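Local coordinates for protein OR486 (Synthetic construct, PDB 4R80) that has no known biological function, being a de novo designed protein built to adopt the cystatin fold, a curved antiparallel beta sheet packed on one helix, at residues Pro24-Gln29 with Leu44-Asn49; Thr53-Glu58 with Lys69-Thr74. All blocks are in the same frame, centred on the assembly; numbering follows the deposited sequence.

Overall arrangement
Contacts 1 and 2 are separate strand pairings in one four-stranded antiparallel sheet. Contact 1 (24-29 with 44-49) lies where the outermost strand 28-36 begins beside strand 39-48; contact 2 (53-58 with 69-74) pairs strand 51-62 with the other outermost strand, 65-76. Their centres are about 13 Å apart, and the seam between strands 39-48 and 51-62 joins them: L44 N lies 2.7 Å from I55 O and I46 O lies 2.9 Å from T53 N, both probable hydrogen bonds. On the face packed against helix 4-22, I46 CD1 lies 3.7 Å from I55 CD1.

Contact 1: residues Pro24-Gln29 with Leu44-Asn49; sequences PSSKVQ and LEITEN
The first hairpin of the cystatin fold, strands 28-36 and 39-48, begins at this contact, where the chain coming from helix 4-22 joins the sheet. The backbone pairing here is carried by Q29 and E45: E45 N donates to Q29 O over 2.9 Å, whereas the return bond from Q29 N to E45 O is weak at 3.4 Å, though almost straight. L44 CA also brings its hydrogen to Q29 O. On the side of the sheet that faces the helix, V28 spreads its two methyls over two partners. CG1, anti to the backbone N (chi1 -178°), meets L44 CD2 at 3.5 Å, and CG2 reaches I46 CD1 at 4.2 Å; in both pairs the side chains cross at a slant. I19 of the helix touches V28, L44 and I46 alike, bringing the three into one apolar patch. The opposite side of the sheet is polar: Q29 and E45 run next to each other in the same direction, and R31 makes a weak, long ion pair with E45. Before V28 the two chains diverge, and side chains replace backbone pairing. S25 is the centre of an inverse gamma turn, and S26, which follows it, points toward strand 39-48. The E48 chain leaves from between its backbone N and carbonyl carbon (chi1 62°), then runs extended, bringing its carboxylate to the side chain of S26: OE1 lies 3.3 Å from S26 CB. The buried S26 hydroxyl itself sits against isoleucine, with OG 3.1 Å from I46 CG2.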
loop_
_atom_site.group_PDB
_atom_site.type_symbol
_atom_site.label_atom_id
_atom_site.label_comp_id
_atom_site.label_asym_id
_atom_site.label_seq_id
_atom_site.Cartn_x
_atom_site.Cartn_y
_atom_site.Cartn_z
ATOM N N PRO A 24 -9.098 1.545 -11.054
ATOM C CA PRO A 24 -8.992 2.712 -11.943
ATOM C C PRO A 24 -9.870 3.894 -11.553
ATOM O O PRO A 24 -9.367 5.010 -11.421
ATOM C CB PRO A 24 -9.429 2.148 -13.304
ATOM C CG PRO A 24 -10.219 0.929 -12.985
ATOM C CD PRO A 24 -9.576 0.354 -11.763
ATOM N N SER A 25 -11.163 3.659 -11.369
ATOM C CA SER A 25 -12.085 4.738 -11.046
ATOM C C SER A 25 -12.211 4.903 -9.539
ATOM O O SER A 25 -13.321 4.922 -9.004
ATOM C CB SER A 25 -13.458 4.466 -11.663
ATOM O OG SER A 25 -14.143 3.446 -10.956
ATOM N N SER A 26 -11.080 5.024 -8.859
ATOM C CA SER A 26 -11.087 5.071 -7.403
ATOM C C SER A 26 -10.112 6.085 -6.823
ATOM O O SER A 26 -9.032 6.313 -7.365
ATOM C CB SER A 26 -10.787 3.680 -6.839
ATOM O OG SER A 26 -10.491 3.743 -5.457
ATOM N N LYS A 27 -10.513 6.695 -5.708
ATOM C CA LYS A 27 -9.632 7.554 -4.926
ATOM C C LYS A 27 -9.034 6.778 -3.760
ATOM O O LYS A 27 -9.756 6.276 -2.901
ATOM C CB LYS A 27 -10.354 8.816 -4.440
ATOM C CG LYS A 27 -10.360 9.975 -5.444
ATOM C CD LYS A 27 -10.934 9.597 -6.796
ATOM C CE LYS A 27 -10.642 10.669 -7.830
ATOM N NZ LYS A 27 -11.236 10.336 -9.158
ATOM N N VAL A 28 -7.709 6.695 -3.734
ATOM C CA VAL A 28 -7.009 5.866 -2.764
ATOM C C VAL A 28 -6.236 6.716 -1.761
ATOM O O VAL A 28 -5.392 7.525 -2.143
ATOM C CB VAL A 28 -6.024 4.913 -3.460
ATOM C CG1 VAL A 28 -5.349 4.025 -2.438
ATOM C CG2 VAL A 28 -6.743 4.076 -4.508
ATOM N N GLN A 29 -6.530 6.528 -0.479
ATOM C CA GLN A 29 -5.802 7.229 0.572
ATOM C C GLN A 29 -4.979 6.253 1.410
ATOM O O GLN A 29 -5.418 5.140 1.701
ATOM C CB GLN A 29 -6.762 8.031 1.460
ATOM C CG GLN A 29 -7.653 7.184 2.358
ATOM C CD GLN A 29 -8.094 7.918 3.611
ATOM O OE1 GLN A 29 -7.693 9.057 3.851
ATOM N NE2 GLN A 29 -8.922 7.265 4.418
ATOM N N LEU A 44 -4.121 1.055 3.207
ATOM C CA LEU A 44 -4.853 1.999 2.371
ATOM C C LEU A 44 -6.349 1.753 2.490
ATOM O O LEU A 44 -6.786 0.643 2.792
ATOM C CB LEU A 44 -4.419 1.887 0.903
ATOM C CG LEU A 44 -2.919 1.923 0.603
ATOM C CD1 LEU A 44 -2.374 0.522 0.643
ATOM C CD2 LEU A 44 -2.632 2.550 -0.748
ATOM N N GLU A 45 -7.134 2.804 2.248
ATOM C CA GLU A 45 -8.585 2.713 2.323
ATOM C C GLU A 45 -9.241 3.278 1.067
ATOM O O GLU A 45 -8.868 4.341 0.580
ATOM C CB GLU A 45 -9.101 3.454 3.562
ATOM C CG GLU A 45 -10.613 3.383 3.749
ATOM C CD GLU A 45 -11.069 3.940 5.084
ATOM O OE1 GLU A 45 -10.202 4.219 5.935
ATOM O OE2 GLU A 45 -12.290 4.098 5.282
ATOM N N ILE A 46 -10.228 2.547 0.551
ATOM C CA ILE A 46 -11.024 2.992 -0.587
ATOM C C ILE A 46 -12.486 3.166 -0.180
ATOM O O ILE A 46 -13.060 2.306 0.487
ATOM C CB ILE A 46 -10.931 1.999 -1.768
ATOM C CG1 ILE A 46 -9.482 1.849 -2.234
ATOM C CG2 ILE A 46 -11.798 2.447 -2.933
ATOM C CD1 ILE A 46 -9.327 0.988 -3.464
ATOM N N THR A 47 -13.087 4.282 -0.588
ATOM C CA THR A 47 -14.491 4.546 -0.290
ATOM C C THR A 47 -15.221 5.007 -1.544
ATOM O O THR A 47 -15.162 6.172 -1.931
ATOM C CB THR A 47 -14.662 5.607 0.818
ATOM O OG1 THR A 47 -14.058 5.138 2.028
ATOM C CG2 THR A 47 -16.143 5.879 1.073
ATOM N N GLU A 48 -15.911 4.065 -2.186
ATOM C CA GLU A 48 -16.618 4.330 -3.430
ATOM C C GLU A 48 -17.862 3.452 -3.549
ATOM O O GLU A 48 -17.871 2.312 -3.079
ATOM C CB GLU A 48 -15.714 4.114 -4.646
ATOM C CG GLU A 48 -15.204 2.692 -4.798
ATOM C CD GLU A 48 -14.246 2.537 -5.964
ATOM O OE1 GLU A 48 -14.037 3.525 -6.697
ATOM O OE2 GLU A 48 -13.699 1.429 -6.144
ATOM N N ASN A 49 -18.904 3.997 -4.165
ATOM C CA ASN A 49 -20.140 3.263 -4.444
ATOM C C ASN A 49 -20.764 2.637 -3.200
ATOM O O ASN A 49 -21.219 1.493 -3.227
ATOM C CB ASN A 49 -19.883 2.176 -5.493
ATOM C CG ASN A 49 -19.135 2.696 -6.698
ATOM O OD1 ASN A 49 -18.571 3.793 -6.675
ATOM N ND2 ASN A 49 -19.105 1.910 -7.768
#

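Contact 2: residues Thr53-Glu58 with Lys69-Thr74; sequences TNITVE and KRITET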
loop_
_atom_site.group_PDB
_atom_site.type_symbol
_atom_site.label_atom_id
_atom_site.label_comp_id
_atom_site.label_asym_id
_atom_site.label_seq_id
_atom_site.Cartn_x
_atom_site.Cartn_y
_atom_site.Cartn_z
ATOM N N THR A 53 -13.474 -0.333 1.625
ATOM C CA THR A 53 -12.521 -1.433 1.517
ATOM C C THR A 53 -11.184 -1.097 2.167
ATOM O O THR A 53 -10.505 -0.155 1.759
ATOM C CB THR A 53 -12.287 -1.849 0.052
ATOM O OG1 THR A 53 -11.761 -0.742 -0.684
ATOM C CG2 THR A 53 -13.586 -2.296 -0.589
ATOM N N ASN A 54 -10.813 -1.870 3.182
ATOM C CA ASN A 54 -9.523 -1.708 3.839
ATOM C C ASN A 54 -8.469 -2.576 3.166
ATOM O O ASN A 54 -8.645 -3.787 3.030
ATOM C CB ASN A 54 -9.627 -2.068 5.321
ATOM C CG ASN A 54 -10.507 -1.106 6.093
ATOM O OD1 ASN A 54 -10.680 0.048 5.700
ATOM N ND2 ASN A 54 -11.071 -1.577 7.199
ATOM N N ILE A 55 -7.373 -1.956 2.745
ATOM C CA ILE A 55 -6.334 -2.672 2.018
ATOM C C ILE A 55 -4.992 -2.633 2.738
ATOM O O ILE A 55 -4.522 -1.570 3.143
ATOM C CB ILE A 55 -6.139 -2.083 0.607
ATOM C CG1 ILE A 55 -7.485 -1.953 -0.110
ATOM C CG2 ILE A 55 -5.160 -2.928 -0.196
ATOM C CD1 ILE A 55 -7.374 -1.476 -1.539
ATOM N N THR A 56 -4.389 -3.805 2.906
ATOM C CA THR A 56 -3.041 -3.912 3.448
ATOM C C THR A 56 -2.108 -4.534 2.414
ATOM O O THR A 56 -2.307 -5.674 1.999
ATOM C CB THR A 56 -3.013 -4.761 4.729
ATOM O OG1 THR A 56 -3.824 -4.143 5.736
ATOM C CG2 THR A 56 -1.589 -4.900 5.245
ATOM N N VAL A 57 -1.102 -3.778 1.991
ATOM C CA VAL A 57 -0.116 -4.278 1.037
ATOM C C VAL A 57 1.284 -4.354 1.640
ATOM O O VAL A 57 1.801 -3.371 2.173
ATOM C CB VAL A 57 -0.093 -3.438 -0.248
ATOM C CG1 VAL A 57 -0.157 -1.988 0.100
ATOM C CG2 VAL A 57 1.151 -3.742 -1.069
ATOM N N GLU A 58 1.884 -5.538 1.570
ATOM C CA GLU A 58 3.248 -5.745 2.039
ATOM C C GLU A 58 4.282 -5.516 0.938
ATOM O O GLU A 58 4.312 -6.239 -0.057
ATOM C CB GLU A 58 3.403 -7.145 2.631
ATOM C CG GLU A 58 2.499 -7.403 3.818
ATOM C CD GLU A 58 2.676 -8.794 4.388
ATOM O OE1 GLU A 58 3.482 -9.568 3.829
ATOM O OE2 GLU A 58 2.009 -9.113 5.394
ATOM N N LYS A 69 4.560 -7.926 -2.334
ATOM C CA LYS A 69 4.616 -9.369 -2.119
ATOM C C LYS A 69 3.281 -9.935 -1.641
ATOM O O LYS A 69 2.951 -11.084 -1.933
ATOM C CB LYS A 69 5.735 -9.732 -1.136
ATOM C CG LYS A 69 7.133 -9.680 -1.739
ATOM C CD LYS A 69 7.422 -10.899 -2.608
ATOM C CE LYS A 69 7.932 -12.068 -1.775
ATOM N NZ LYS A 69 8.248 -13.263 -2.612
ATOM N N ARG A 70 2.512 -9.124 -0.920
ATOM C CA ARG A 70 1.219 -9.562 -0.397
ATOM C C ARG A 70 0.190 -8.429 -0.366
ATOM O O ARG A 70 0.495 -7.310 0.046
ATOM C CB ARG A 70 1.375 -10.181 0.997
ATOM C CG ARG A 70 2.012 -11.569 1.004
ATOM C CD ARG A 70 2.138 -12.122 2.412
ATOM N NE ARG A 70 0.840 -12.249 3.065
ATOM C CZ ARG A 70 0.151 -13.383 3.148
ATOM N NH1 ARG A 70 0.640 -14.498 2.621
ATOM N NH2 ARG A 70 -1.024 -13.401 3.763
ATOM N N ILE A 71 -1.027 -8.732 -0.811
ATOM C CA ILE A 71 -2.123 -7.766 -0.802
ATOM C C ILE A 71 -3.362 -8.357 -0.138
ATOM O O ILE A 71 -3.842 -9.418 -0.537
ATOM C CB ILE A 71 -2.504 -7.331 -2.230
ATOM C CG1 ILE A 71 -1.291 -6.754 -2.962
ATOM C CG2 ILE A 71 -3.640 -6.319 -2.196
ATOM C CD1 ILE A 71 -1.579 -6.362 -4.391
ATOM N N THR A 72 -3.880 -7.669 0.876
ATOM C CA THR A 72 -5.074 -8.134 1.574
ATOM C C THR A 72 -6.203 -7.103 1.560
ATOM O O THR A 72 -6.044 -5.986 2.054
ATOM C CB THR A 72 -4.759 -8.514 3.034
ATOM O OG1 THR A 72 -3.761 -9.544 3.058
ATOM C CG2 THR A 72 -6.010 -9.012 3.740
ATOM N N GLU A 73 -7.341 -7.485 0.987
ATOM C CA GLU A 73 -8.507 -6.606 0.911
ATOM C C GLU A 73 -9.708 -7.143 1.681
ATOM O O GLU A 73 -9.988 -8.337 1.670
ATOM C CB GLU A 73 -8.904 -6.317 -0.539
ATOM C CG GLU A 73 -8.056 -5.261 -1.219
ATOM C CD GLU A 73 -8.537 -4.944 -2.621
ATOM O OE1 GLU A 73 -7.744 -5.091 -3.574
ATOM O OE2 GLU A 73 -9.706 -4.524 -2.767
ATOM N N THR A 74 -10.416 -6.238 2.352
ATOM C CA THR A 74 -11.642 -6.572 3.062
ATOM C C THR A 74 -12.711 -5.532 2.749
ATOM O O THR A 74 -12.505 -4.337 2.963
ATOM C CB THR A 74 -11.427 -6.637 4.582
ATOM O OG1 THR A 74 -10.838 -5.411 5.035
ATOM C CG2 THR A 74 -10.514 -7.794 4.941
HETATM O O HOH W 1 -1.329 -7.889 2.891
#
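I55 lies alongside E73, both side chains pointing the same way, and its CG1 rests 3.5 Å from E73 CG. The isoleucine thus packs against the methylene part of E73, with CD1 also near the carboxylate carbon, E73 CD. Further along the same side of the sheet, I71 touches both I55 and V57 through looser apolar contacts; its CG2 is 4.2 Å from I55 CG2. This is the side that faces helix 4-22, where I19 meets I55, A15 meets V57, and K18 and Q22 meet I71.

Strands 51-62 and 65-76 form the last hairpin of the cystatin fold and run antiparallel, with axes at 175°. N54 with T74 and T56 with T72 are hydrogen-bonded pairs, each bonded in both directions; the bond from T72 N to T56 O is 2.8 Å long. Water 1 also donates to T56 O, at 2.6 Å, and is hydrogen-bonded to T72 OG1, so the carbonyl has two donors and the water links backbone to hydroxyl. At E58 a classic beta bulge sets two residues, K69 and R70, opposite one, E58 N giving its hydrogen to R70 O and E58 O receiving one from K69 N.

On the side away from the helix, E58 and R70 lie next to each other and point the same way, carboxylate and guanidinium planes 39° apart; R70 bends at chi3. E58 CG stands anti to the carbonyl carbon (chi1 -61°), and from there the extended chain carries OE1 to 3.2 Å from R70 CD. The salt bridge from E58 OE1 to R70 NE is long, 3.8 Å, and R41 offers E58 another weak, long ion pair. The chemistry implies strands held mainly by backbone bonds, to which the long E58-R70 ion pair probably adds a modest electrostatic attraction.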